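PDB 5NVA: putative sodium:solute symporter from Proteus mirabilis, which takes up the host-derived sialic acid N-acetylneuraminic acid, using the sodium gradient to drive a symport of two sodium ions per sugar. Local coordinates for residues Val24-Ser29 / Thr170-Ile175; Thr213-Ala218 / Leu295-Gln300; Asn349-Cys354 / Lys378-Val383; Leu421-Ile426 / Gly465-Val470. All coordinates share one frame; numbering follows the deposited sequence.

Interaction 1 of 4, residues Val24-Ser29 / Thr170-Ile175; sequences VGVYFS and TWMGGI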
# COMPACT_ATOMS: atom_id res chain seq x y z
N VAL A 24 15.72 14.97 5.34
CA VAL A 24 15.28 14.05 6.39
C VAL A 24 16.08 12.76 6.33
O VAL A 24 16.43 12.18 7.37
CB VAL A 24 13.77 13.79 6.27
CG1 VAL A 24 13.31 12.80 7.33
CG2 VAL A 24 12.99 15.09 6.39
N GLY A 25 16.40 12.30 5.12
CA GLY A 25 17.16 11.06 4.98
C GLY A 25 18.58 11.18 5.51
O GLY A 25 19.07 10.29 6.21
N VAL A 26 19.26 12.28 5.16
CA VAL A 26 20.62 12.49 5.66
C VAL A 26 20.61 12.61 7.18
O VAL A 26 21.50 12.08 7.86
CB VAL A 26 21.25 13.73 5.00
CG1 VAL A 26 22.55 14.09 5.69
CG2 VAL A 26 21.49 13.47 3.53
N TYR A 27 19.61 13.30 7.73
CA TYR A 27 19.54 13.49 9.17
C TYR A 27 19.47 12.15 9.91
O TYR A 27 20.19 11.93 10.88
CB TYR A 27 18.34 14.36 9.53
CG TYR A 27 18.08 14.46 11.01
CD1 TYR A 27 18.76 15.38 11.80
CD2 TYR A 27 17.14 13.63 11.63
CE1 TYR A 27 18.52 15.47 13.16
CE2 TYR A 27 16.90 13.71 12.98
CZ TYR A 27 17.59 14.64 13.74
OH TYR A 27 17.35 14.72 15.10
N PHE A 28 18.60 11.26 9.45
CA PHE A 28 18.42 9.99 10.14
C PHE A 28 19.47 8.95 9.76
O PHE A 28 19.49 7.87 10.35
CB PHE A 28 17.02 9.45 9.88
CG PHE A 28 15.96 10.15 10.67
CD1 PHE A 28 15.79 9.88 12.02
CD2 PHE A 28 15.16 11.11 10.08
CE1 PHE A 28 14.83 10.54 12.76
CE2 PHE A 28 14.19 11.78 10.81
CZ PHE A 28 14.03 11.49 12.16
N SER A 29 20.34 9.25 8.79
CA SER A 29 21.46 8.37 8.50
C SER A 29 22.47 8.33 9.65
O SER A 29 23.22 7.35 9.76
CB SER A 29 22.16 8.80 7.21
OG SER A 29 22.69 10.11 7.34
N THR A 170 15.68 6.67 1.15
CA THR A 170 15.35 5.42 1.84
C THR A 170 16.62 4.69 2.25
O THR A 170 16.79 4.32 3.42
CB THR A 170 14.50 4.54 0.94
OG1 THR A 170 13.36 5.27 0.48
CG2 THR A 170 14.03 3.29 1.69
N TRP A 171 17.52 4.45 1.29
CA TRP A 171 18.82 3.86 1.60
C TRP A 171 19.57 4.68 2.63
O TRP A 171 20.33 4.13 3.43
CB TRP A 171 19.62 3.73 0.30
CG TRP A 171 21.09 3.48 0.47
CD1 TRP A 171 21.71 2.27 0.56
CD2 TRP A 171 22.13 4.47 0.54
NE1 TRP A 171 23.07 2.45 0.69
CE2 TRP A 171 23.35 3.79 0.68
CE3 TRP A 171 22.14 5.87 0.49
CZ2 TRP A 171 24.57 4.45 0.78
CZ3 TRP A 171 23.35 6.53 0.59
CH2 TRP A 171 24.55 5.82 0.74
N MET A 172 19.35 6.00 2.65
CA MET A 172 20.06 6.88 3.56
C MET A 172 19.51 6.77 4.98
O MET A 172 20.27 6.57 5.94
CB MET A 172 19.94 8.32 3.06
CG MET A 172 21.13 9.20 3.30
SD MET A 172 21.27 10.39 1.95
CE MET A 172 19.58 10.97 1.85
N GLY A 173 18.19 6.87 5.14
CA GLY A 173 17.61 7.15 6.44
C GLY A 173 17.13 5.97 7.25
O GLY A 173 16.81 6.13 8.44
N GLY A 174 17.06 4.78 6.66
CA GLY A 174 16.51 3.66 7.39
C GLY A 174 15.01 3.81 7.59
O GLY A 174 14.35 4.66 7.01
N ILE A 175 14.47 2.94 8.45
CA ILE A 175 13.02 2.92 8.68
C ILE A 175 12.56 4.22 9.33
O ILE A 175 11.44 4.68 9.08
CB ILE A 175 12.62 1.69 9.51
CG1 ILE A 175 11.09 1.58 9.61
CG2 ILE A 175 13.25 1.74 10.90
CD1 ILE A 175 10.41 1.37 8.28
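Gly25 and Gly173 form the tight heart of this crossing, their CA atoms 4.2 Å apart. With no side chain on either residue, the local axes close to 6.8 Å at an angle of 59°, so the two backbones practically touch. Gly25 O lies 3.5 Å from Gly173 CA. A little further along, Gly173 O meets the CB of Phe28 at 3.6 Å, and Met172 O comes as near as 3.2 Å to Ser29 CB. The Phe28 ring itself then leaves the contact: with CG anti to the carbonyl carbon (chi1 -76°), it turns aside and lies almost parallel to Trp180 of helix 155-203.

The looser side is nearer the protein surface, where Val26 and Met172 meet. The Met172 chain starts over Gly25, its CG 3.7 Å from Gly25 O, then bends at chi2 and again at chi3, so that sulfur and methyl swing round to Val26. The two side chains cross obliquely there, with Val26 CG2 3.5 Å from Met172 SD and the methyl CE almost as close to it. Val26 is exposed and Met172 partly so.

The cytoplasmic end of the transmembrane span 8-29 crosses helix 155-203 just where Gly174, with positive phi, marks the junction between two transmembrane spans. No hydrogen bond links the two segments. Carbonyl oxygens instead face CH groups, consistent with at most weak CH...O attraction, so the union rests mainly on close backbone fit at the glycines and on the Met172 thioether lying across the outer side.

Interaction 2 of 4, residues Thr213-Ala218 / Leu295-Gln300; sequences TTTAQA and LFVYYQ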
# COMPACT_ATOMS: atom_id res chain seq x y z
N THR A 213 -26.02 17.28 -5.32
CA THR A 213 -27.32 17.08 -5.96
C THR A 213 -27.17 16.35 -7.29
O THR A 213 -27.86 15.35 -7.54
CB THR A 213 -28.01 18.43 -6.17
OG1 THR A 213 -28.11 19.12 -4.92
CG2 THR A 213 -29.41 18.23 -6.74
N THR A 214 -26.27 16.83 -8.15
CA THR A 214 -26.07 16.20 -9.46
C THR A 214 -25.60 14.76 -9.32
O THR A 214 -26.06 13.88 -10.05
CB THR A 214 -25.08 17.03 -10.27
OG1 THR A 214 -25.62 18.33 -10.53
CG2 THR A 214 -24.75 16.34 -11.59
N THR A 215 -24.69 14.50 -8.38
CA THR A 215 -24.19 13.15 -8.18
C THR A 215 -25.30 12.21 -7.71
O THR A 215 -25.41 11.08 -8.18
CB THR A 215 -23.04 13.15 -7.17
OG1 THR A 215 -21.99 14.01 -7.64
CG2 THR A 215 -22.49 11.74 -6.98
N ALA A 216 -26.15 12.68 -6.79
CA ALA A 216 -27.22 11.84 -6.27
C ALA A 216 -28.26 11.55 -7.34
O ALA A 216 -28.74 10.41 -7.46
CB ALA A 216 -27.87 12.50 -5.06
N GLN A 217 -28.62 12.56 -8.14
CA GLN A 217 -29.61 12.36 -9.19
C GLN A 217 -29.10 11.46 -10.32
O GLN A 217 -29.90 10.83 -11.00
CB GLN A 217 -30.07 13.71 -9.75
CG GLN A 217 -30.86 14.53 -8.75
CD GLN A 217 -31.04 15.97 -9.18
OE1 GLN A 217 -30.36 16.45 -10.09
NE2 GLN A 217 -31.96 16.67 -8.53
N ALA A 218 -27.78 11.40 -10.51
CA ALA A 218 -27.19 10.43 -11.43
C ALA A 218 -26.98 9.07 -10.78
O ALA A 218 -26.48 8.16 -11.45
CB ALA A 218 -25.85 10.96 -11.96
N LEU A 295 -15.34 16.27 -10.06
CA LEU A 295 -14.88 16.36 -11.44
C LEU A 295 -15.96 15.93 -12.42
O LEU A 295 -16.03 16.46 -13.53
CB LEU A 295 -13.62 15.51 -11.62
CG LEU A 295 -12.36 16.01 -10.93
CD1 LEU A 295 -11.27 14.94 -10.97
CD2 LEU A 295 -11.87 17.30 -11.57
N PHE A 296 -16.80 14.98 -12.02
CA PHE A 296 -17.92 14.58 -12.87
C PHE A 296 -18.85 15.75 -13.13
O PHE A 296 -19.14 16.09 -14.28
CB PHE A 296 -18.67 13.41 -12.23
CG PHE A 296 -19.99 13.11 -12.89
CD1 PHE A 296 -20.05 12.46 -14.11
CD2 PHE A 296 -21.18 13.49 -12.28
CE1 PHE A 296 -21.26 12.19 -14.71
CE2 PHE A 296 -22.40 13.22 -12.88
CZ PHE A 296 -22.44 12.56 -14.10
N VAL A 297 -19.32 16.39 -12.06
CA VAL A 297 -20.23 17.53 -12.20
C VAL A 297 -19.55 18.67 -12.96
O VAL A 297 -20.18 19.36 -13.77
CB VAL A 297 -20.73 17.99 -10.82
CG1 VAL A 297 -21.67 19.17 -10.95
CG2 VAL A 297 -21.40 16.84 -10.09
N TYR A 298 -18.25 18.87 -12.71
CA TYR A 298 -17.55 19.99 -13.34
C TYR A 298 -17.53 19.85 -14.86
O TYR A 298 -17.83 20.80 -15.58
CB TYR A 298 -16.12 20.09 -12.80
CG TYR A 298 -15.32 21.18 -13.45
CD1 TYR A 298 -15.48 22.51 -13.07
CD2 TYR A 298 -14.40 20.90 -14.46
CE1 TYR A 298 -14.75 23.52 -13.67
CE2 TYR A 298 -13.66 21.90 -15.06
CZ TYR A 298 -13.84 23.21 -14.66
OH TYR A 298 -13.11 24.21 -15.26
N TYR A 299 -17.18 18.66 -15.36
CA TYR A 299 -17.11 18.46 -16.80
C TYR A 299 -18.47 18.13 -17.41
O TYR A 299 -18.57 18.03 -18.64
CB TYR A 299 -16.09 17.37 -17.12
CG TYR A 299 -14.67 17.81 -16.82
CD1 TYR A 299 -14.05 18.79 -17.58
CD2 TYR A 299 -13.97 17.25 -15.76
CE1 TYR A 299 -12.76 19.20 -17.30
CE2 TYR A 299 -12.68 17.66 -15.47
CZ TYR A 299 -12.08 18.63 -16.25
OH TYR A 299 -10.79 19.03 -15.96
N GLN A 300 -19.51 17.94 -16.59
CA GLN A 300 -20.87 17.98 -17.11
C GLN A 300 -21.33 19.41 -17.33
O GLN A 300 -22.15 19.66 -18.22
CB GLN A 300 -21.83 17.25 -16.16
CG GLN A 300 -21.61 15.75 -16.07
CD GLN A 300 -21.97 15.02 -17.34
OE1 GLN A 300 -21.14 14.36 -17.96
NE2 GLN A 300 -23.24 15.13 -17.74
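Thr214 and Val297 reach toward each other tip to tip, and theirs are the closest atoms of the contact. Val297 CG2 sits against the branch of the threonine, 3.7 Å from Thr214 CB and equally close to its methyl CG2. The threonine hydroxyl is turned to its own helix: with OG1 beside the backbone N (chi1 -64°), it bonds to Glu210 O one turn back, and CG2 is left to work as the apolar tip. Thr215 does much the same, its OG1 bonded to Ile211 O, but its side chain crosses Val297 at about a right angle, with OG1 3.8 Å from Val297 CG2.

Phe296 comes in beside this pair. Its CG stands anti to the backbone N (chi1 168°), which carries the ring toward helix 207-217. There CE2 lies 4.1 Å from Thr214 CG2 and 4.2 Å from Ala218 CB, both methyls meeting the ring obliquely. One ring face is covered from within its own helix by Gln300 CG, 3.8 Å above the plane and offset toward the rim. Lys220, just past the short helix, makes a cation-pi contact with the same ring, and Tyr72 of helix 61-73 also touches it.

The local axes stay 9.8 Å apart and run nearly perpendicular, at 98°, so the short periplasmic helix 207-217 lies across the periplasmic end of helix 267-301. Between the segments the contact is mainly van der Waals, methyls against methyls and against one ring, with the threonine hydroxyls bonded to carbonyls of their own helix rather than across the gap.

Interaction 3 of 4, residues Asn349-Cys354 / Lys378-Val383; sequences NSISSC and KLVIIV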
# COMPACT_ATOMS: atom_id res chain seq x y z
N ASN A 349 12.31 -0.64 1.93
CA ASN A 349 12.85 -0.99 3.24
C ASN A 349 12.30 -2.32 3.73
O ASN A 349 13.02 -3.11 4.36
CB ASN A 349 12.55 0.12 4.24
CG ASN A 349 13.04 -0.20 5.64
OD1 ASN A 349 12.37 -0.89 6.41
ND2 ASN A 349 14.22 0.30 5.99
N SER A 350 11.03 -2.60 3.44
CA SER A 350 10.42 -3.85 3.89
C SER A 350 10.93 -5.04 3.09
O SER A 350 11.11 -6.13 3.64
CB SER A 350 8.90 -3.75 3.81
OG SER A 350 8.41 -2.88 4.81
N ILE A 351 11.16 -4.85 1.79
CA ILE A 351 11.82 -5.88 1.00
C ILE A 351 13.19 -6.21 1.59
O ILE A 351 13.58 -7.38 1.68
CB ILE A 351 11.93 -5.45 -0.48
CG1 ILE A 351 10.56 -5.49 -1.16
CG2 ILE A 351 12.92 -6.33 -1.23
CD1 ILE A 351 10.54 -4.78 -2.50
N SER A 352 13.92 -5.18 2.02
CA SER A 352 15.25 -5.39 2.57
C SER A 352 15.19 -6.06 3.93
O SER A 352 16.05 -6.88 4.26
CB SER A 352 16.00 -4.06 2.65
OG SER A 352 17.34 -4.25 3.05
N SER A 353 14.20 -5.71 4.75
CA SER A 353 14.06 -6.35 6.06
C SER A 353 13.75 -7.83 5.90
O SER A 353 14.26 -8.67 6.66
CB SER A 353 12.98 -5.66 6.88
OG SER A 353 11.69 -5.92 6.37
N CYS A 354 12.92 -8.18 4.92
CA CYS A 354 12.59 -9.58 4.69
C CYS A 354 13.80 -10.36 4.17
O CYS A 354 14.10 -11.45 4.67
CB CYS A 354 11.42 -9.69 3.71
SG CYS A 354 9.82 -9.21 4.41
N LYS A 378 21.50 -2.29 3.47
CA LYS A 378 21.59 -1.17 2.53
C LYS A 378 21.67 -1.66 1.09
O LYS A 378 21.14 -1.01 0.18
CB LYS A 378 22.81 -0.31 2.87
CG LYS A 378 22.81 0.27 4.27
CD LYS A 378 24.14 0.94 4.59
CE LYS A 378 24.11 1.62 5.94
NZ LYS A 378 25.44 2.19 6.31
N LEU A 379 22.32 -2.81 0.87
CA LEU A 379 22.53 -3.30 -0.49
C LEU A 379 21.21 -3.65 -1.17
O LEU A 379 20.97 -3.27 -2.32
CB LEU A 379 23.47 -4.51 -0.46
CG LEU A 379 24.09 -5.07 -1.75
CD1 LEU A 379 23.11 -5.95 -2.53
CD2 LEU A 379 24.62 -3.95 -2.62
N VAL A 380 20.34 -4.39 -0.47
CA VAL A 380 19.11 -4.87 -1.08
C VAL A 380 18.20 -3.71 -1.46
O VAL A 380 17.47 -3.78 -2.45
CB VAL A 380 18.40 -5.86 -0.12
CG1 VAL A 380 17.03 -6.24 -0.66
CG2 VAL A 380 19.27 -7.09 0.07
N ILE A 381 18.26 -2.61 -0.71
CA ILE A 381 17.47 -1.43 -1.05
C ILE A 381 17.89 -0.88 -2.41
O ILE A 381 17.05 -0.46 -3.21
CB ILE A 381 17.59 -0.37 0.06
CG1 ILE A 381 16.82 -0.84 1.30
CG2 ILE A 381 17.09 0.99 -0.42
CD1 ILE A 381 16.46 0.26 2.24
N ILE A 382 19.20 -0.88 -2.68
CA ILE A 382 19.68 -0.41 -3.97
C ILE A 382 19.30 -1.40 -5.07
O ILE A 382 18.83 -0.99 -6.15
CB ILE A 382 21.20 -0.18 -3.92
CG1 ILE A 382 21.55 0.86 -2.86
CG2 ILE A 382 21.72 0.25 -5.28
CD1 ILE A 382 23.03 1.02 -2.62
N VAL A 383 19.47 -2.69 -4.83
CA VAL A 383 19.19 -3.70 -5.85
C VAL A 383 17.69 -3.77 -6.13
O VAL A 383 17.26 -3.75 -7.29
CB VAL A 383 19.75 -5.07 -5.44
CG1 VAL A 383 19.17 -6.17 -6.31
CG2 VAL A 383 21.27 -5.06 -5.53
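Ile381 holds CG1 anti to the carbonyl carbon (chi1 -72°), and this torsion brings its longer branch over to Ser352 on the facing helix. Ser352 CB rests 3.6 Å from Ile381 CG1, and the branch runs on until CD1 lies 3.9 Å from Asn349 CA, one turn earlier. The serine in turn sets OG anti to its own backbone nitrogen (chi1 -174°), which places the oxygen beside Val380, 3.7 Å from Val380 CB. Val380 also touches the serine backbone, its CG1 3.8 Å from Ser352 CA. The same methyl meets Ile351 CG2 at 4.2 Å, the two branched chains passing each other at a slant.

Although the two segments share no hydrogen bond, the hydroxyl of Ser352 does bridge the helices: it bonds to Ala377 O, the carbonyl just before Lys378. This buried polar atom is thus satisfied by the neighbouring helix, with branched aliphatic chains packed beside it. Asn349 is held by Gln259 at OD1 and by Tyr38 O at ND2, which pins the amide's rotation while its CA backs the isoleucine methyl.

The local axes approach to 8.4 Å at 130°, and the small serine sits where the two backbones draw near. Helix 328-361 and helix 370-396 follow one another in the chain, so this is the packing of a helical hairpin within the LeuT fold. In the two turns before Asn349, the first of these helices carries the sodium-binding residues Ser342, Ser345 and Ser346, and the Asn349 side chain lies about 7 Å from a bound sodium ion.

Interaction 4 of 4, residues Leu421-Ile426 / Gly465-Val470; sequences LFMLGI and GSMSVV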
# COMPACT_ATOMS: atom_id res chain seq x y z
N LEU A 421 -2.16 -18.37 5.81
CA LEU A 421 -1.15 -18.95 6.69
C LEU A 421 -1.19 -18.32 8.07
O LEU A 421 -1.13 -19.01 9.09
CB LEU A 421 0.24 -18.80 6.06
CG LEU A 421 0.64 -19.81 4.99
CD1 LEU A 421 1.91 -19.36 4.29
CD2 LEU A 421 0.83 -21.19 5.61
N PHE A 422 -1.29 -16.99 8.12
CA PHE A 422 -1.33 -16.30 9.41
C PHE A 422 -2.62 -16.61 10.16
O PHE A 422 -2.59 -16.88 11.36
CB PHE A 422 -1.16 -14.80 9.21
CG PHE A 422 0.26 -14.38 8.98
CD1 PHE A 422 1.11 -14.15 10.05
CD2 PHE A 422 0.76 -14.22 7.70
CE1 PHE A 422 2.42 -13.77 9.85
CE2 PHE A 422 2.07 -13.84 7.49
CZ PHE A 422 2.90 -13.61 8.57
N MET A 423 -3.76 -16.57 9.46
CA MET A 423 -5.02 -16.93 10.09
C MET A 423 -5.00 -18.37 10.60
O MET A 423 -5.48 -18.66 11.69
CB MET A 423 -6.18 -16.73 9.11
CG MET A 423 -6.42 -15.29 8.72
SD MET A 423 -8.09 -15.03 8.13
CE MET A 423 -7.88 -15.50 6.42
N LEU A 424 -4.42 -19.28 9.81
CA LEU A 424 -4.31 -20.67 10.23
C LEU A 424 -3.49 -20.78 11.51
O LEU A 424 -3.89 -21.45 12.47
CB LEU A 424 -3.68 -21.50 9.11
CG LEU A 424 -3.58 -23.00 9.34
CD1 LEU A 424 -4.95 -23.66 9.23
CD2 LEU A 424 -2.59 -23.63 8.37
N GLY A 425 -2.33 -20.12 11.55
CA GLY A 425 -1.47 -20.23 12.72
C GLY A 425 -2.06 -19.56 13.95
O GLY A 425 -1.92 -20.07 15.07
N ILE A 426 -2.71 -18.42 13.77
CA ILE A 426 -3.22 -17.66 14.92
C ILE A 426 -4.47 -18.31 15.49
O ILE A 426 -4.64 -18.36 16.72
CB ILE A 426 -3.47 -16.20 14.51
CG1 ILE A 426 -2.15 -15.50 14.15
CG2 ILE A 426 -4.18 -15.44 15.63
CD1 ILE A 426 -1.28 -15.17 15.35
N GLY A 465 -7.89 -17.87 -1.65
CA GLY A 465 -6.55 -18.23 -1.21
C GLY A 465 -6.46 -18.37 0.30
O GLY A 465 -5.90 -19.35 0.81
N SER A 466 -7.03 -17.41 1.03
CA SER A 466 -6.94 -17.43 2.49
C SER A 466 -7.72 -18.60 3.07
O SER A 466 -7.23 -19.30 3.97
CB SER A 466 -7.45 -16.11 3.05
OG SER A 466 -6.60 -15.04 2.69
N MET A 467 -8.93 -18.84 2.57
CA MET A 467 -9.78 -19.88 3.14
C MET A 467 -9.33 -21.28 2.74
O MET A 467 -9.59 -22.24 3.47
CB MET A 467 -11.23 -19.65 2.74
CG MET A 467 -11.89 -18.48 3.44
SD MET A 467 -11.95 -18.67 5.24
CE MET A 467 -10.57 -17.65 5.76
N SER A 468 -8.66 -21.42 1.59
CA SER A 468 -8.15 -22.73 1.21
C SER A 468 -7.02 -23.17 2.13
O SER A 468 -6.90 -24.36 2.45
CB SER A 468 -7.69 -22.71 -0.25
OG SER A 468 -8.76 -22.37 -1.12
N VAL A 469 -6.18 -22.23 2.57
CA VAL A 469 -5.14 -22.57 3.54
C VAL A 469 -5.76 -22.94 4.88
O VAL A 469 -5.35 -23.91 5.52
CB VAL A 469 -4.14 -21.40 3.68
CG1 VAL A 469 -3.10 -21.73 4.75
CG2 VAL A 469 -3.46 -21.11 2.36
N VAL A 470 -6.76 -22.17 5.32
CA VAL A 470 -7.40 -22.44 6.60
C VAL A 470 -8.09 -23.81 6.57
O VAL A 470 -7.90 -24.63 7.48
CB VAL A 470 -8.40 -21.32 6.95
CG1 VAL A 470 -9.28 -21.74 8.12
CG2 VAL A 470 -7.66 -20.03 7.26
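Leu424 meets the flat peptide groups of helix 459-475 at their oxygens: its CD1 lies 3.7 Å from Val469 O and 3.6 Å from Val470 O. No aromatic ring enters the contact, since Phe422, the one ring in these segments, heads off to Phe100, Leu112 and Ala253. Leu424 gets to the carbonyls by setting CG anti to the backbone N (chi1 -176°), and its other methyl, CD2, touches Val469 CG1, the two side chains crossing at about a right angle. That same valine methyl reaches the facing backbone, 3.6 Å from Leu421 N.

At the other side the methionines take over. Met423 bends at chi3 so that CE presses on Ser466 CB at 3.5 Å, a tight carbon pair, and touches Met467 CE, these two chains also crossing nearly perpendicularly. Nearer its base, Met423 CB rests against Val470 CG2 at 4.1 Å.

The local axes run 36° from parallel, 8.3 Å apart, joining two transmembrane helices far from the sodium and sugar sites. The contact is made largely by methyl groups, against one another and against backbone atoms; a directional tie comes from Ser466 OG, which bonds to Gly416 O, earlier on helix 415-427.

From the N terminus, the four contacts close in series, with none nested or crossed. Interaction 1 closes a 140-residue, mostly helical excursion, tying the first helix to helix 155-203. Interaction 2 closes 76 residues and joins two periplasmic pieces at the far side of the protein, about 45 Å centre to centre from interactions 1 and 3. Interaction 3 closes the shortest loop, 23 residues, between consecutive helices. It touches interaction 1 directly, with Trp171 packing on Lys378, Ile381 and Ile382, and Ile175 on Asn349. Interaction 4 closes 38 residues near the C terminus, tying helix 415-427 to helix 459-475; its nearest atoms are about 9 Å from interaction 3.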